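Local coordinates for protein HIAXHD3 (Humicola insolens, PDB 3ZXK) that removes arabinofuranose side chains, probably from xylan, as a family 43 glycoside hydrolase, at residues A[429-434]-A[501-506]; A[403-408]-A[497-502]; A[26-31]-A[44-49]. All coordinates share one frame; numbering follows the deposited sequence. Where two conformers were deposited one is given.

Contact 1: residues A[429-434]-A[501-506]; sequences LNEDGW and SWRYFT. With XYP (beta-D-xylopyranose), chain C.
E431 and R503 bring their CA atoms within 6.8 Å of each other where the loop after strand 418-429 meets a type I turn running from W502 to F505. Both loops belong to the concanavalin A-like beta-sandwich that follows the catalytic domain, and they face that domain: V80 touches both W434 and Y504, and Y504 OH is hydrogen-bonded to Y38. The polar centre is E431. S501 OG donates to E431 OE2 over 2.6 Å, meeting the carboxylate on its syn side and 23° out of its plane. S501 OG lies anti to its own backbone N (chi1 177°), beside the carbonyl carbon, where it also accepts from R503 N and closes an ST turn. Two waters complete the network: water 1 donates to E431 OE2 and accepts from Y504 N, and water 2 donates to both E431 OE1 and S501 OG. The R503 side chain crosses E431 at about a right angle; with E431 OE1 and R503 NE 4.3 Å apart, the opposite charges probably attract without forming a salt bridge. Beyond this network, the edge of Y504 points at the face of W434 in a T-shaped stack, ring centroids 5.7 Å apart and planes at 72°. L429 CD1 approaches Y504 CE1 at 4.2 Å. W502, a glycan-pocket residue, has its CB directed away from 429-434, and its indole is sandwiched: R503 CG sits over the centre of one face, and on the opposite face C5 of the xylose lies 3.8 Å above the W502 plane, toward the rim.

Contact 2: residues A[403-408]-A[497-502]; sequences FRDRAA and AMTNSW. With XYP (beta-D-xylopyranose), chain C.
A497, where strand 490-497 ends at the edge of one sheet of the concanavalin A-like sandwich, receives the side chain of R406, the first residue of strand 406-415 in the other sheet. R406 NH1 donates to A497 O over 2.8 Å, the oxygen lying almost in the guanidinium plane while the donor stands well above the carbonyl plane. The R406 chain bends at chi3 (-75°), which turns NE out of the extended line of the side chain, and the same NH1 forms a salt bridge with E474. M498 directs its CB away from 403-408. At T499 the backbone N sits 3.5 Å above one face of the R406 guanidinium, toward its rim, and T499 CB packs against R406 CZ. An alanine in place of R406 would probably leave E474 without its charged mate and open a gap beside T499. T499 OG1 accepts from S501 N in an ST turn, whereas its CG2, between the backbone N and carbonyl carbon, fits against R404 NH1 at 3.4 Å and D405 OD1 at 3.7 Å. R404 NH1 and D405 OD1, both in contact with this methyl, are themselves joined in a salt bridge. S501 O is then straddled by R404, with weak, bent bonds from NH1 and NH2, while R404 NE is held by T506 O. At W502 the backbone reaches the guanidinium edge, CA 4.2 Å from R404 NH2.

Contact 3: residues A[26-31]-A[44-49]; sequences GSVFYY and VLKSYD
Y31, in the middle strands of a blade of the five-bladed beta-propeller of family 43, carries L45 CD1 over one face of its ring, a CH-pi contact in which the methyl is 4.0 Å from the ring centroid and 19° off the normal; W53 meets the same tyrosine edge-to-face. F29 uses its edge instead, with S47 O and Y48 O near the ring plane and F29 CE2 3.5 Å from Y48 O. On the other side of the sheet V28 CG1 rests over one face of Y30, toward the rim, while Y48 takes S27 O at its edge. These groups belong to two neighbouring strands, 28-32 and 41-47, the middle pair of the four-stranded antiparallel blade. F29-S47 and Y31-L45 are hydrogen-bonded pairs, and Y30-K46 between them is a non-hydrogen-bonded pair. Side chains alternate accordingly: F29, Y31, L45 and S47 on one face, Y30 and K46 on the other. K46 is extended to its end and packs its CG against V28 CG1 at 3.8 Å. Its ammonium donates to Y48 OH, reaches Y30 OH, which is also hydrogen-bonded to G122 O, through water 4, and forms salt bridges with E123 and E314, so a buried lysine is likely to stay charged. E123 also shares a hydrogen bond with Y48 OH. V28 CG2 and Y48 CE1 lie 3.8 Å apart, the two side chains pointing the same way. Past the paired residues, water 3 donates to S27 O at 2.7 Å and Y48 O at 2.6 Å.

Contacts 1 and 2 are neighbours in the beta-sandwich, centres about 9 Å apart, and share S501 and W502. Two probable hydrogen bonds join them: T506 O to R404 NE at 2.7 Å, and L429 N to D405 O at 2.9 Å. Both include the loop that carries W502, which touches the glycan; at its nearest approach the W502 side chain is about 4 Å from the bound arabinofuranose and from a second xylose. Contact 3 lies in the propeller on the opposite side of the chain's centre, about 32 Å from each of the others between centres. Its Y31 side chain is at nearest about 12 Å from the arabinofuranose, so contact 3 stays at a distance from the sugars that W502 touches.

Contact 1: residues A[429-434]-A[501-506]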
loop_
_atom_site.group_PDB
_atom_site.type_symbol
_atom_site.label_atom_id
_atom_site.label_comp_id
_atom_site.label_asym_id
_atom_site.label_seq_id
_atom_site.Cartn_x
_atom_site.Cartn_y
_atom_site.Cartn_z
ATOM N N LEU A 429 -7.664 -18.131 -4.117
ATOM C CA LEU A 429 -8.179 -17.568 -5.371
ATOM C C LEU A 429 -7.383 -18.155 -6.513
ATOM O O LEU A 429 -6.188 -18.397 -6.366
ATOM C CB LEU A 429 -7.971 -16.057 -5.410
ATOM C CG LEU A 429 -8.764 -15.207 -4.437
ATOM C CD1 LEU A 429 -8.381 -13.733 -4.537
ATOM C CD2 LEU A 429 -10.268 -15.422 -4.659
ATOM N N ASN A 430 -8.028 -18.313 -7.665
ATOM C CA ASN A 430 -7.356 -18.717 -8.892
ATOM C C ASN A 430 -6.699 -17.479 -9.508
ATOM O O ASN A 430 -7.384 -16.497 -9.758
ATOM C CB ASN A 430 -8.419 -19.269 -9.833
ATOM C CG ASN A 430 -7.855 -19.869 -11.113
ATOM O OD1 ASN A 430 -6.697 -19.688 -11.484
ATOM N ND2 ASN A 430 -8.713 -20.590 -11.810
ATOM N N GLU A 431 -5.385 -17.513 -9.749
ATOM C CA GLU A 431 -4.680 -16.351 -10.317
ATOM C C GLU A 431 -5.150 -16.002 -11.723
ATOM O O GLU A 431 -4.928 -14.882 -12.191
ATOM C CB GLU A 431 -3.175 -16.606 -10.371
ATOM C CG GLU A 431 -2.525 -16.923 -9.032
ATOM C CD GLU A 431 -1.021 -17.061 -9.193
ATOM O OE1 GLU A 431 -0.578 -17.612 -10.235
ATOM O OE2 GLU A 431 -0.290 -16.608 -8.300
ATOM N N ASP A 432 -5.768 -16.967 -12.400
ATOM C CA ASP A 432 -6.392 -16.707 -13.693
ATOM C C ASP A 432 -7.839 -16.285 -13.483
ATOM O O ASP A 432 -8.758 -17.113 -13.531
ATOM C CB ASP A 432 -6.333 -17.934 -14.595
ATOM C CG ASP A 432 -6.543 -17.590 -16.062
ATOM O OD1 ASP A 432 -7.030 -16.481 -16.364
ATOM O OD2 ASP A 432 -6.199 -18.422 -16.923
ATOM N N GLY A 433 -8.018 -14.996 -13.230
ATOM C CA GLY A 433 -9.342 -14.385 -13.158
ATOM C C GLY A 433 -9.795 -14.029 -11.763
ATOM O O GLY A 433 -10.784 -13.320 -11.615
ATOM N N TRP A 434 -9.116 -14.551 -10.739
ATOM C CA TRP A 434 -9.430 -14.251 -9.319
ATOM C C TRP A 434 -10.774 -14.697 -8.811
ATOM O O TRP A 434 -11.314 -14.095 -7.838
ATOM C CB TRP A 434 -9.211 -12.772 -9.009
ATOM C CG TRP A 434 -7.865 -12.343 -9.481
ATOM C CD1 TRP A 434 -7.558 -11.489 -10.537
ATOM C CD2 TRP A 434 -6.566 -12.792 -8.961
ATOM N NE1 TRP A 434 -6.201 -11.358 -10.664
ATOM C CE2 TRP A 434 -5.548 -12.122 -9.767
ATOM C CE3 TRP A 434 -6.165 -13.655 -7.941
ATOM C CZ2 TRP A 434 -4.182 -12.292 -9.523
ATOM C CZ3 TRP A 434 -4.791 -13.837 -7.716
ATOM C CH2 TRP A 434 -3.825 -13.165 -8.493
ATOM N N SER A 501 4.281 -15.858 -5.259
ATOM C CA SER A 501 3.808 -15.322 -6.519
ATOM C C SER A 501 3.594 -13.811 -6.421
ATOM O O SER A 501 3.142 -13.294 -5.386
ATOM C CB SER A 501 2.482 -15.965 -6.884
ATOM O OG SER A 501 1.969 -15.408 -8.089
ATOM N N TRP A 502 3.878 -13.131 -7.517
ATOM C CA TRP A 502 3.670 -11.694 -7.630
ATOM C C TRP A 502 2.344 -11.330 -8.212
ATOM O O TRP A 502 1.984 -10.180 -8.173
ATOM C CB TRP A 502 4.802 -11.059 -8.434
ATOM C CG TRP A 502 4.937 -11.565 -9.844
ATOM C CD1 TRP A 502 5.809 -12.530 -10.324
ATOM C CD2 TRP A 502 4.182 -11.112 -11.024
ATOM N NE1 TRP A 502 5.635 -12.720 -11.685
ATOM C CE2 TRP A 502 4.675 -11.892 -12.161
ATOM C CE3 TRP A 502 3.177 -10.165 -11.241
ATOM C CZ2 TRP A 502 4.186 -11.702 -13.455
ATOM C CZ3 TRP A 502 2.680 -9.999 -12.535
ATOM C CH2 TRP A 502 3.173 -10.748 -13.615
ATOM N N ARG A 503 1.584 -12.288 -8.747
ATOM C CA ARG A 503 0.395 -11.938 -9.536
ATOM C C ARG A 503 -0.720 -11.154 -8.829
ATOM O O ARG A 503 -1.369 -10.310 -9.454
ATOM C CB ARG A 503 -0.152 -13.166 -10.271
ATOM C CG ARG A 503 0.860 -13.743 -11.259
ATOM C CD ARG A 503 0.252 -14.681 -12.284
ATOM N NE ARG A 503 1.279 -15.175 -13.202
ATOM C CZ ARG A 503 1.640 -14.587 -14.343
ATOM N NH1 ARG A 503 1.058 -13.463 -14.738
ATOM N NH2 ARG A 503 2.589 -15.133 -15.101
ATOM N N TYR A 504 -0.903 -11.388 -7.530
ATOM C CA TYR A 504 -1.862 -10.596 -6.741
ATOM C C TYR A 504 -1.338 -9.186 -6.425
ATOM O O TYR A 504 -2.090 -8.332 -5.979
ATOM C CB TYR A 504 -2.180 -11.369 -5.461
ATOM C CG TYR A 504 -3.284 -10.798 -4.600
ATOM C CD1 TYR A 504 -4.623 -11.006 -4.939
ATOM C CD2 TYR A 504 -2.992 -10.078 -3.435
ATOM C CE1 TYR A 504 -5.654 -10.507 -4.159
ATOM C CE2 TYR A 504 -4.013 -9.579 -2.630
ATOM C CZ TYR A 504 -5.340 -9.783 -2.987
ATOM O OH TYR A 504 -6.337 -9.260 -2.180
ATOM N N PHE A 505 -0.041 -9.005 -6.611
ATOM C CA PHE A 505 0.691 -7.742 -6.425
ATOM C C PHE A 505 0.850 -7.316 -4.974
ATOM O O PHE A 505 1.977 -7.153 -4.509
ATOM C CB PHE A 505 0.144 -6.601 -7.304
ATOM C CG PHE A 505 0.426 -6.775 -8.775
ATOM C CD1 PHE A 505 1.712 -6.609 -9.287
ATOM C CD2 PHE A 505 -0.601 -7.115 -9.644
ATOM C CE1 PHE A 505 1.957 -6.768 -10.651
ATOM C CE2 PHE A 505 -0.363 -7.295 -11.005
ATOM C CZ PHE A 505 0.917 -7.118 -11.510
ATOM N N THR A 506 -0.251 -7.133 -4.259
ATOM C CA THR A 506 -0.195 -6.735 -2.857
ATOM C C THR A 506 0.475 -7.832 -2.016
ATOM O O THR A 506 0.347 -9.005 -2.320
ATOM C CB THR A 506 -1.644 -6.527 -2.364
ATOM O OG1 THR A 506 -2.243 -5.525 -3.182
ATOM C CG2 THR A 506 -1.704 -6.065 -0.882
HETATM O O1 XYP C . 9.510 -12.053 -15.176
HETATM C C1 XYP C . 8.889 -10.762 -15.144
HETATM C C2 XYP C . 8.131 -10.464 -16.443
HETATM C C3 XYP C . 7.539 -9.056 -16.363
HETATM C C4 XYP C . 6.619 -8.971 -15.146
HETATM C C5 XYP C . 7.339 -9.440 -13.872
HETATM O O2 XYP C . 8.988 -10.561 -17.584
HETATM O O3 XYP C . 6.808 -8.726 -17.555
HETATM O O4 XYP C . 6.130 -7.626 -15.015
HETATM O O5 XYP C . 7.970 -10.721 -14.046
HETATM O O HOH W 1 -0.336 -14.081 -6.470
HETATM O O HOH W 2 2.078 -17.130 -10.050
#

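Contact 2: residues A[403-408]-A[497-502]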
loop_
_atom_site.group_PDB
_atom_site.type_symbol
_atom_site.label_atom_id
_atom_site.label_comp_id
_atom_site.label_asym_id
_atom_site.label_seq_id
_atom_site.Cartn_x
_atom_site.Cartn_y
_atom_site.Cartn_z
ATOM N N PHE A 403 -4.013 -12.633 5.147
ATOM C CA PHE A 403 -4.870 -12.394 3.997
ATOM C C PHE A 403 -4.093 -12.121 2.719
ATOM O O PHE A 403 -3.266 -11.233 2.658
ATOM C CB PHE A 403 -5.839 -11.218 4.288
ATOM C CG PHE A 403 -6.921 -11.070 3.249
ATOM C CD1 PHE A 403 -8.054 -11.903 3.261
ATOM C CD2 PHE A 403 -6.811 -10.109 2.247
ATOM C CE1 PHE A 403 -9.040 -11.772 2.272
ATOM C CE2 PHE A 403 -7.790 -9.982 1.256
ATOM C CZ PHE A 403 -8.907 -10.810 1.272
ATOM N N ARG A 404 -4.405 -12.901 1.697
ATOM C CA ARG A 404 -3.900 -12.738 0.341
ATOM C C ARG A 404 -4.641 -13.783 -0.505
ATOM O O ARG A 404 -5.617 -14.405 -0.051
ATOM C CB ARG A 404 -2.377 -12.912 0.276
ATOM C CG ARG A 404 -1.723 -12.117 -0.831
ATOM C CD ARG A 404 -0.291 -12.556 -1.089
ATOM N NE ARG A 404 0.385 -11.735 -2.092
ATOM C CZ ARG A 404 0.785 -12.150 -3.301
ATOM N NH1 ARG A 404 0.523 -13.379 -3.745
ATOM N NH2 ARG A 404 1.469 -11.319 -4.082
ATOM N N ASP A 405 -4.162 -14.007 -1.727
ATOM C CA ASP A 405 -4.778 -14.992 -2.627
ATOM C C ASP A 405 -4.582 -16.461 -2.186
ATOM O O ASP A 405 -5.314 -17.320 -2.647
ATOM C CB ASP A 405 -4.275 -14.819 -4.063
ATOM C CG ASP A 405 -2.763 -14.918 -4.186
ATOM O OD1 ASP A 405 -2.038 -14.531 -3.244
ATOM O OD2 ASP A 405 -2.309 -15.361 -5.257
ATOM N N ARG A 406 -3.589 -16.739 -1.341
ATOM C CA ARG A 406 -3.489 -18.028 -0.619
ATOM C C ARG A 406 -3.486 -17.680 0.850
ATOM O O ARG A 406 -2.525 -17.109 1.352
ATOM C CB ARG A 406 -2.199 -18.779 -0.966
ATOM C CG ARG A 406 -2.206 -20.232 -0.484
ATOM C CD ARG A 406 -0.814 -20.752 -0.210
ATOM N NE ARG A 406 -0.138 -21.031 -1.476
ATOM C CZ ARG A 406 1.129 -21.399 -1.582
ATOM N NH1 ARG A 406 1.861 -21.579 -0.478
ATOM N NH2 ARG A 406 1.647 -21.612 -2.785
ATOM N N ALA A 407 -4.567 -18.015 1.543
ATOM C CA ALA A 407 -4.808 -17.482 2.887
ATOM C C ALA A 407 -5.065 -18.566 3.945
ATOM O O ALA A 407 -5.380 -19.698 3.635
ATOM C CB ALA A 407 -5.975 -16.509 2.826
ATOM N N ALA A 408 -4.995 -18.185 5.218
ATOM C CA ALA A 408 -5.310 -19.075 6.336
ATOM C C ALA A 408 -5.724 -18.175 7.464
ATOM O O ALA A 408 -5.356 -16.983 7.488
ATOM C CB ALA A 408 -4.090 -19.910 6.762
ATOM N N ALA A 497 2.220 -22.521 4.696
ATOM C CA ALA A 497 3.168 -22.125 3.672
ATOM C C ALA A 497 2.578 -20.995 2.812
ATOM O O ALA A 497 1.461 -21.099 2.281
ATOM C CB ALA A 497 3.533 -23.311 2.795
ATOM N N MET A 498 3.363 -19.944 2.644
ATOM C CA MET A 498 2.905 -18.714 1.982
ATOM C C MET A 498 3.364 -18.644 0.545
ATOM O O MET A 498 4.495 -19.046 0.220
ATOM C CB MET A 498 3.418 -17.508 2.743
ATOM C CG MET A 498 3.009 -17.533 4.204
ATOM S SD MET A 498 4.172 -16.644 5.250
ATOM C CE MET A 498 3.866 -14.999 4.616
ATOM N N THR A 499 2.511 -18.120 -0.345
ATOM C CA THR A 499 2.927 -17.994 -1.752
ATOM C C THR A 499 3.988 -16.901 -1.998
ATOM O O THR A 499 3.959 -15.850 -1.351
ATOM C CB THR A 499 1.728 -17.783 -2.696
ATOM O OG1 THR A 499 2.198 -17.841 -4.049
ATOM C CG2 THR A 499 1.035 -16.455 -2.408
ATOM N N ASN A 500 4.916 -17.161 -2.935
ATOM C CA ASN A 500 5.872 -16.136 -3.420
ATOM C C ASN A 500 5.460 -15.499 -4.744
ATOM O O ASN A 500 6.205 -14.674 -5.281
ATOM C CB ASN A 500 7.283 -16.713 -3.587
ATOM C CG ASN A 500 7.902 -17.096 -2.271
ATOM O OD1 ASN A 500 7.811 -16.348 -1.281
ATOM N ND2 ASN A 500 8.512 -18.289 -2.232
ATOM N N SER A 501 4.281 -15.858 -5.259
ATOM C CA SER A 501 3.808 -15.322 -6.519
ATOM C C SER A 501 3.594 -13.811 -6.421
ATOM O O SER A 501 3.142 -13.294 -5.386
ATOM C CB SER A 501 2.482 -15.965 -6.884
ATOM O OG SER A 501 1.969 -15.408 -8.089
ATOM N N TRP A 502 3.878 -13.131 -7.517
ATOM C CA TRP A 502 3.670 -11.694 -7.630
ATOM C C TRP A 502 2.344 -11.330 -8.212
ATOM O O TRP A 502 1.984 -10.180 -8.173
ATOM C CB TRP A 502 4.802 -11.059 -8.434
ATOM C CG TRP A 502 4.937 -11.565 -9.844
ATOM C CD1 TRP A 502 5.809 -12.530 -10.324
ATOM C CD2 TRP A 502 4.182 -11.112 -11.024
ATOM N NE1 TRP A 502 5.635 -12.720 -11.685
ATOM C CE2 TRP A 502 4.675 -11.892 -12.161
ATOM C CE3 TRP A 502 3.177 -10.165 -11.241
ATOM C CZ2 TRP A 502 4.186 -11.702 -13.455
ATOM C CZ3 TRP A 502 2.680 -9.999 -12.535
ATOM C CH2 TRP A 502 3.173 -10.748 -13.615
HETATM O O1 XYP C . 9.510 -12.053 -15.176
HETATM C C1 XYP C . 8.889 -10.762 -15.144
HETATM C C2 XYP C . 8.131 -10.464 -16.443
HETATM C C3 XYP C . 7.539 -9.056 -16.363
HETATM C C4 XYP C . 6.619 -8.971 -15.146
HETATM C C5 XYP C . 7.339 -9.440 -13.872
HETATM O O2 XYP C . 8.988 -10.561 -17.584
HETATM O O3 XYP C . 6.808 -8.726 -17.555
HETATM O O4 XYP C . 6.130 -7.626 -15.015
HETATM O O5 XYP C . 7.970 -10.721 -14.046
#

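Contact 3: residues A[26-31]-A[44-49]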
loop_
_atom_site.group_PDB
_atom_site.type_symbol
_atom_site.label_atom_id
_atom_site.label_comp_id
_atom_site.label_asym_id
_atom_site.label_seq_id
_atom_site.Cartn_x
_atom_site.Cartn_y
_atom_site.Cartn_z
ATOM N N GLY A 26 9.000 21.982 1.025
ATOM C CA GLY A 26 9.750 22.562 2.141
ATOM C C GLY A 26 10.591 21.521 2.854
ATOM O O GLY A 26 11.469 20.919 2.232
ATOM N N SER A 27 10.353 21.351 4.161
ATOM C CA SER A 27 11.078 20.397 4.995
ATOM C C SER A 27 10.506 18.968 4.999
ATOM O O SER A 27 11.050 18.070 5.641
ATOM C CB SER A 27 11.139 20.941 6.429
ATOM O OG SER A 27 11.820 22.171 6.415
ATOM N N VAL A 28 9.426 18.743 4.259
ATOM C CA VAL A 28 8.697 17.485 4.358
ATOM C C VAL A 28 8.700 16.724 3.039
ATOM O O VAL A 28 8.459 17.308 1.973
ATOM C CB VAL A 28 7.218 17.705 4.798
ATOM C CG1 VAL A 28 6.535 16.350 4.932
ATOM C CG2 VAL A 28 7.154 18.490 6.101
ATOM N N PHE A 29 8.965 15.427 3.124
ATOM C CA PHE A 29 8.845 14.548 1.951
ATOM C C PHE A 29 7.531 13.794 2.051
ATOM O O PHE A 29 7.139 13.326 3.134
ATOM C CB PHE A 29 9.960 13.509 1.922
ATOM C CG PHE A 29 11.339 14.089 1.897
ATOM C CD1 PHE A 29 11.940 14.429 0.667
ATOM C CD2 PHE A 29 12.075 14.266 3.071
ATOM C CE1 PHE A 29 13.229 14.951 0.615
ATOM C CE2 PHE A 29 13.379 14.796 3.016
ATOM C CZ PHE A 29 13.951 15.132 1.786
ATOM N N TYR A 30 6.879 13.626 0.914
ATOM C CA TYR A 30 5.622 12.877 0.797
ATOM C C TYR A 30 5.784 11.730 -0.182
ATOM O O TYR A 30 6.523 11.850 -1.146
ATOM C CB TYR A 30 4.473 13.794 0.363
ATOM C CG TYR A 30 4.079 14.774 1.439
ATOM C CD1 TYR A 30 3.335 14.361 2.549
ATOM C CD2 TYR A 30 4.487 16.102 1.368
ATOM C CE1 TYR A 30 2.997 15.257 3.544
ATOM C CE2 TYR A 30 4.151 17.011 2.357
ATOM C CZ TYR A 30 3.395 16.583 3.416
ATOM O OH TYR A 30 3.064 17.444 4.419
ATOM N N TYR A 31 5.091 10.632 0.079
ATOM C CA TYR A 31 5.243 9.362 -0.671
ATOM C C TYR A 31 3.835 8.860 -0.864
ATOM O O TYR A 31 3.074 8.745 0.107
ATOM C CB TYR A 31 6.008 8.419 0.254
ATOM C CG TYR A 31 6.321 6.997 -0.158
ATOM C CD1 TYR A 31 5.325 6.098 -0.557
ATOM C CD2 TYR A 31 7.625 6.526 -0.035
ATOM C CE1 TYR A 31 5.627 4.767 -0.848
ATOM C CE2 TYR A 31 7.926 5.208 -0.339
ATOM C CZ TYR A 31 6.944 4.339 -0.729
ATOM O OH TYR A 31 7.354 3.053 -1.000
ATOM N N VAL A 44 -0.772 8.183 1.653
ATOM C CA VAL A 44 0.301 9.171 1.652
ATOM C C VAL A 44 1.098 8.988 2.944
ATOM O O VAL A 44 0.512 8.991 4.044
ATOM C CB VAL A 44 -0.224 10.624 1.599
ATOM C CG1 VAL A 44 0.917 11.630 1.536
ATOM C CG2 VAL A 44 -1.109 10.832 0.367
ATOM N N LEU A 45 2.411 8.830 2.787
ATOM C CA LEU A 45 3.342 8.793 3.912
ATOM C C LEU A 45 4.145 10.066 3.959
ATOM O O LEU A 45 4.346 10.741 2.930
ATOM C CB LEU A 45 4.284 7.590 3.820
ATOM C CG LEU A 45 3.677 6.231 3.402
ATOM C CD1 LEU A 45 4.814 5.248 3.154
ATOM C CD2 LEU A 45 2.733 5.712 4.467
ATOM N N LYS A 46 4.615 10.391 5.162
ATOM C CA LYS A 46 5.371 11.596 5.405
ATOM C C LYS A 46 6.707 11.236 6.065
ATOM O O LYS A 46 6.775 10.303 6.888
ATOM C CB LYS A 46 4.543 12.467 6.340
ATOM C CG LYS A 46 5.274 13.538 7.083
ATOM C CD LYS A 46 4.367 14.256 8.054
ATOM C CE LYS A 46 5.101 15.485 8.558
ATOM N NZ LYS A 46 4.244 16.306 9.447
ATOM N N SER A 47 7.747 11.978 5.696
ATOM C CA SER A 47 9.079 11.860 6.296
ATOM C C SER A 47 9.802 13.191 6.324
ATOM O O SER A 47 9.559 14.027 5.491
ATOM C CB SER A 47 9.947 10.884 5.504
ATOM O OG SER A 47 11.169 10.695 6.177
ATOM N N TYR A 48 10.740 13.331 7.249
ATOM C CA TYR A 48 11.607 14.502 7.275
ATOM C C TYR A 48 12.996 14.189 6.722
ATOM O O TYR A 48 13.802 15.102 6.499
ATOM C CB TYR A 48 11.714 15.073 8.691
ATOM C CG TYR A 48 10.432 15.633 9.230
ATOM C CD1 TYR A 48 9.966 16.879 8.816
ATOM C CD2 TYR A 48 9.665 14.913 10.173
ATOM C CE1 TYR A 48 8.781 17.403 9.341
ATOM C CE2 TYR A 48 8.480 15.431 10.692
ATOM C CZ TYR A 48 8.048 16.670 10.262
ATOM O OH TYR A 48 6.882 17.196 10.771
ATOM N N ASP A 49 13.265 12.903 6.474
ATOM C CA ASP A 49 14.607 12.470 6.092
ATOM C C ASP A 49 14.687 11.397 5.007
ATOM O O ASP A 49 15.779 10.948 4.729
ATOM C CB ASP A 49 15.382 12.002 7.346
ATOM C CG ASP A 49 14.697 10.840 8.077
ATOM O OD1 ASP A 49 13.684 10.302 7.566
ATOM O OD2 ASP A 49 15.158 10.489 9.189
HETATM O O HOH W 3 13.487 17.713 6.807
HETATM O O HOH W 4 2.254 16.971 7.146
#